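Local structure of glutathione S-transferase (Ceriporiopsis subvermispora, 6J3E) at residues L71-T79 with S86-Y97. The protein is a fungal serine-type glutathione S-transferase that binds glutathione and probably catalyses its conjugation to, or its use as a reductant on, small substrates. Numbering follows the deposited sequence.
Sequences LPVIHDPST and SAAIARYLDKTY. With EDO (1,2-ethanediol), chain D.
Asp76 OD2 lies at the edges of two phenol rings, Tyr92 and Tyr97, close to the plane of each. Leu93 O also lies at the Tyr97 edge, and Thr96 OG1 sits over one face of Tyr92, near the rim, and donates a hydrogen bond to Tyr92 O. The carboxylate stands nearly upright to the Tyr92 ring, with 88° between the planes, but is inclined only 33° to that of Tyr97. Tyr97 OH donates to Asp76 OD2 at 2.6 Å from the syn side, somewhat out of the carboxylate plane; Tyr92 OH also donates to it, though the modelled position of this hydroxyl is less sure. A chi1 of -171° sets CG of Asp76 opposite the backbone N, and the carboxylate reaches the C-terminal end of helix 86-96, between Tyr92 and Tyr97. With an alanine here the shared acceptor is gone, which would probably leave Tyr97 OH, and perhaps Tyr92 OH, without this mate. Farther along, Ile74 meets Ile89 tip to tip, Ile74 CG1 to Ile89 CD1 at 3.6 Å. Pro72, after a cis peptide bond, rests its CG on Ser86 CB. Ser86 OG hydrogen-bonds Lys26 and a 1,2-ethanediol, probably from the crystallisation liquor. This strand-on-helix packing, with the cis-proline next to the glutathione-binding Ser86, is characteristic of the thioredoxin-like N-terminal domain of glutathione S-transferases.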
loop_
_atom_site.group_PDB
_atom_site.type_symbol
_atom_site.label_atom_id
_atom_site.label_comp_id
_atom_site.label_asym_id
_atom_site.label_seq_id
_atom_site.Cartn_x
_atom_site.Cartn_y
_atom_site.Cartn_z
ATOM N N LEU A 71 -14.443 -10.691 13.719
ATOM C CA LEU A 71 -13.575 -11.855 13.818
ATOM C C LEU A 71 -12.589 -11.783 12.659
ATOM O O LEU A 71 -12.844 -11.073 11.683
ATOM C CB LEU A 71 -14.402 -13.138 13.787
ATOM C CG LEU A 71 -15.423 -13.154 14.926
ATOM C CD1 LEU A 71 -16.121 -14.508 14.998
ATOM C CD2 LEU A 71 -14.700 -12.800 16.236
ATOM N N PRO A 72 -11.455 -12.498 12.748
ATOM C CA PRO A 72 -11.014 -13.453 13.773
ATOM C C PRO A 72 -10.679 -12.838 15.130
ATOM O O PRO A 72 -10.251 -11.685 15.202
ATOM C CB PRO A 72 -9.749 -14.051 13.153
ATOM C CG PRO A 72 -9.212 -12.947 12.298
ATOM C CD PRO A 72 -10.433 -12.321 11.698
ATOM N N VAL A 73 -10.873 -13.616 16.189
ATOM C CA VAL A 73 -10.311 -13.323 17.502
ATOM C C VAL A 73 -9.749 -14.619 18.071
ATOM O O VAL A 73 -10.301 -15.700 17.840
ATOM C CB VAL A 73 -11.368 -12.712 18.442
ATOM C CG1 VAL A 73 -10.817 -12.566 19.836
ATOM C CG2 VAL A 73 -11.799 -11.356 17.933
ATOM N N ILE A 74 -8.643 -14.529 18.797
ATOM C CA ILE A 74 -8.145 -15.691 19.524
ATOM C C ILE A 74 -8.042 -15.352 21.005
ATOM O O ILE A 74 -7.753 -14.211 21.381
ATOM C CB ILE A 74 -6.785 -16.208 19.004
ATOM C CG1 ILE A 74 -5.701 -15.139 19.132
ATOM C CG2 ILE A 74 -6.924 -16.731 17.587
ATOM C CD1 ILE A 74 -4.304 -15.697 18.985
ATOM N N HIS A 75 -8.299 -16.356 21.849
ATOM C CA HIS A 75 -7.978 -16.285 23.269
ATOM C C HIS A 75 -6.987 -17.384 23.610
ATOM O O HIS A 75 -7.225 -18.563 23.313
ATOM C CB HIS A 75 -9.199 -16.411 24.179
ATOM C CG HIS A 75 -8.827 -16.480 25.626
ATOM N ND1 HIS A 75 -8.342 -15.389 26.314
ATOM C CD2 HIS A 75 -8.800 -17.518 26.496
ATOM C CE1 HIS A 75 -8.053 -15.745 27.553
ATOM N NE2 HIS A 75 -8.329 -17.030 27.691
ATOM N N ASP A 76 -5.878 -16.983 24.233
ATOM C CA ASP A 76 -4.754 -17.855 24.554
ATOM C C ASP A 76 -4.755 -18.090 26.054
ATOM O O ASP A 76 -4.230 -17.258 26.811
ATOM C CB ASP A 76 -3.433 -17.224 24.104
ATOM C CG ASP A 76 -2.256 -18.179 24.226
ATOM O OD1 ASP A 76 -2.495 -19.357 24.582
ATOM O OD2 ASP A 76 -1.102 -17.772 23.943
ATOM N N PRO A 77 -5.353 -19.182 26.539
ATOM C CA PRO A 77 -5.381 -19.405 27.992
ATOM C C PRO A 77 -3.987 -19.536 28.583
ATOM O O PRO A 77 -3.771 -19.151 29.741
ATOM C CB PRO A 77 -6.207 -20.693 28.129
ATOM C CG PRO A 77 -6.015 -21.395 26.835
ATOM C CD PRO A 77 -5.904 -20.327 25.792
ATOM N N SER A 78 -3.021 -20.031 27.799
ATOM C CA SER A 78 -1.628 -20.038 28.236
ATOM C C SER A 78 -1.165 -18.661 28.697
ATOM O O SER A 78 -0.247 -18.551 29.513
ATOM C CB SER A 78 -0.732 -20.528 27.099
ATOM O OG SER A 78 0.187 -19.513 26.728
ATOM N N THR A 79 -1.790 -17.599 28.198
ATOM C CA THR A 79 -1.367 -16.250 28.523
ATOM C C THR A 79 -2.464 -15.386 29.106
ATOM O O THR A 79 -2.155 -14.344 29.697
ATOM C CB THR A 79 -0.814 -15.555 27.277
ATOM O OG1 THR A 79 -0.099 -14.386 27.666
ATOM C CG2 THR A 79 -1.933 -15.143 26.387
ATOM N N SER A 86 -6.535 -9.920 12.338
ATOM C CA SER A 86 -5.605 -10.976 11.939
ATOM C C SER A 86 -4.163 -10.494 11.879
ATOM O O SER A 86 -3.247 -11.278 12.155
ATOM C CB SER A 86 -6.015 -11.568 10.588
ATOM O OG SER A 86 -6.444 -10.567 9.685
ATOM N N ALA A 87 -3.931 -9.225 11.519
ATOM C CA ALA A 87 -2.559 -8.725 11.508
ATOM C C ALA A 87 -1.992 -8.668 12.918
ATOM O O ALA A 87 -0.811 -8.952 13.126
ATOM C CB ALA A 87 -2.481 -7.350 10.840
ATOM N N ALA A 88 -2.821 -8.318 13.905
ATOM C CA ALA A 88 -2.364 -8.303 15.294
ATOM C C ALA A 88 -2.253 -9.705 15.873
ATOM O O ALA A 88 -1.409 -9.939 16.736
ATOM C CB ALA A 88 -3.305 -7.461 16.158
ATOM N N ILE A 89 -3.114 -10.629 15.436
ATOM C CA ILE A 89 -2.962 -12.036 15.795
ATOM C C ILE A 89 -1.595 -12.530 15.343
ATOM O O ILE A 89 -0.866 -13.198 16.089
ATOM C CB ILE A 89 -4.084 -12.882 15.160
ATOM C CG1 ILE A 89 -5.482 -12.276 15.386
ATOM C CG2 ILE A 89 -4.039 -14.305 15.680
ATOM C CD1 ILE A 89 -6.080 -12.598 16.651
ATOM N N ALA A 90 -1.230 -12.201 14.107
ATOM C CA ALA A 90 0.009 -12.711 13.551
ATOM C C ALA A 90 1.189 -12.221 14.368
ATOM O O ALA A 90 2.092 -13.001 14.700
ATOM C CB ALA A 90 0.144 -12.294 12.080
ATOM N N ARG A 91 1.185 -10.931 14.727
ATOM C CA ARG A 91 2.302 -10.392 15.498
ATOM C C ARG A 91 2.347 -11.007 16.877
ATOM O O ARG A 91 3.429 -11.328 17.382
ATOM C CB ARG A 91 2.215 -8.872 15.607
ATOM C CG ARG A 91 2.329 -8.176 14.259
ATOM C CD ARG A 91 2.247 -6.669 14.381
ATOM N NE ARG A 91 2.699 -6.009 13.172
ATOM C CZ ARG A 91 1.952 -5.867 12.097
ATOM N NH1 ARG A 91 2.455 -5.235 11.036
ATOM N NH2 ARG A 91 0.691 -6.352 12.051
ATOM N N TYR A 92 1.178 -11.159 17.507
ATOM C CA TYR A 92 1.135 -11.803 18.808
ATOM C C TYR A 92 1.670 -13.220 18.722
ATOM O O TYR A 92 2.436 -13.655 19.585
ATOM C CB TYR A 92 -0.287 -11.806 19.342
ATOM C CG TYR A 92 -0.425 -12.723 20.518
ATOM C CD1 TYR A 92 -0.161 -12.266 21.810
ATOM C CD2 TYR A 92 -0.803 -14.059 20.342
ATOM C CE1 TYR A 92 -0.281 -13.104 22.895
ATOM C CE2 TYR A 92 -0.920 -14.907 21.420
ATOM C CZ TYR A 92 -0.661 -14.421 22.694
ATOM O OH TYR A 92 -0.772 -15.270 23.755
ATOM N N LEU A 93 1.259 -13.967 17.703
ATOM C CA LEU A 93 1.753 -15.333 17.566
ATOM C C LEU A 93 3.269 -15.365 17.348
ATOM O O LEU A 93 3.957 -16.236 17.901
ATOM C CB LEU A 93 1.016 -16.032 16.429
ATOM C CG LEU A 93 -0.474 -16.181 16.720
ATOM C CD1 LEU A 93 -1.175 -16.896 15.582
ATOM C CD2 LEU A 93 -0.662 -16.897 18.050
ATOM N N ASP A 94 3.805 -14.430 16.540
ATOM C CA ASP A 94 5.259 -14.299 16.384
ATOM C C ASP A 94 5.930 -14.120 17.741
ATOM O O ASP A 94 6.926 -14.777 18.051
ATOM C CB ASP A 94 5.614 -13.094 15.494
ATOM C CG ASP A 94 5.734 -13.432 14.005
ATOM O OD1 ASP A 94 5.475 -14.589 13.600
ATOM O OD2 ASP A 94 6.075 -12.497 13.225
ATOM N N LYS A 95 5.387 -13.220 18.557
ATOM C CA LYS A 95 6.066 -12.761 19.757
ATOM C C LYS A 95 5.853 -13.708 20.933
ATOM O O LYS A 95 6.702 -13.794 21.825
ATOM C CB LYS A 95 5.595 -11.338 20.087
ATOM C CG LYS A 95 5.515 -11.006 21.562
ATOM C CD LYS A 95 4.393 -10.022 21.844
ATOM C CE LYS A 95 4.059 -9.970 23.337
ATOM N NZ LYS A 95 2.752 -9.289 23.586
ATOM N N THR A 96 4.764 -14.456 20.938
ATOM C CA THR A 96 4.509 -15.341 22.062
ATOM C C THR A 96 5.063 -16.744 21.832
ATOM O O THR A 96 5.419 -17.424 22.801
ATOM C CB THR A 96 2.999 -15.358 22.347
ATOM O OG1 THR A 96 2.576 -14.026 22.658
ATOM C CG2 THR A 96 2.636 -16.272 23.515
ATOM N N TYR A 97 5.188 -17.179 20.576
ATOM C CA TYR A 97 5.672 -18.517 20.237
ATOM C C TYR A 97 6.878 -18.377 19.326
ATOM O O TYR A 97 6.843 -18.793 18.163
ATOM C CB TYR A 97 4.572 -19.353 19.591
ATOM C CG TYR A 97 3.413 -19.492 20.531
ATOM C CD1 TYR A 97 2.363 -18.589 20.521
ATOM C CD2 TYR A 97 3.401 -20.492 21.486
ATOM C CE1 TYR A 97 1.320 -18.709 21.413
ATOM C CE2 TYR A 97 2.357 -20.615 22.378
ATOM C CZ TYR A 97 1.327 -19.721 22.348
ATOM O OH TYR A 97 0.310 -19.869 23.266
HETATM C C1 EDO D . -10.089 -8.453 11.262
HETATM O O1 EDO D . -11.239 -7.958 10.556
HETATM C C2 EDO D . -8.869 -8.357 10.357
HETATM O O2 EDO D . -8.780 -9.545 9.572
#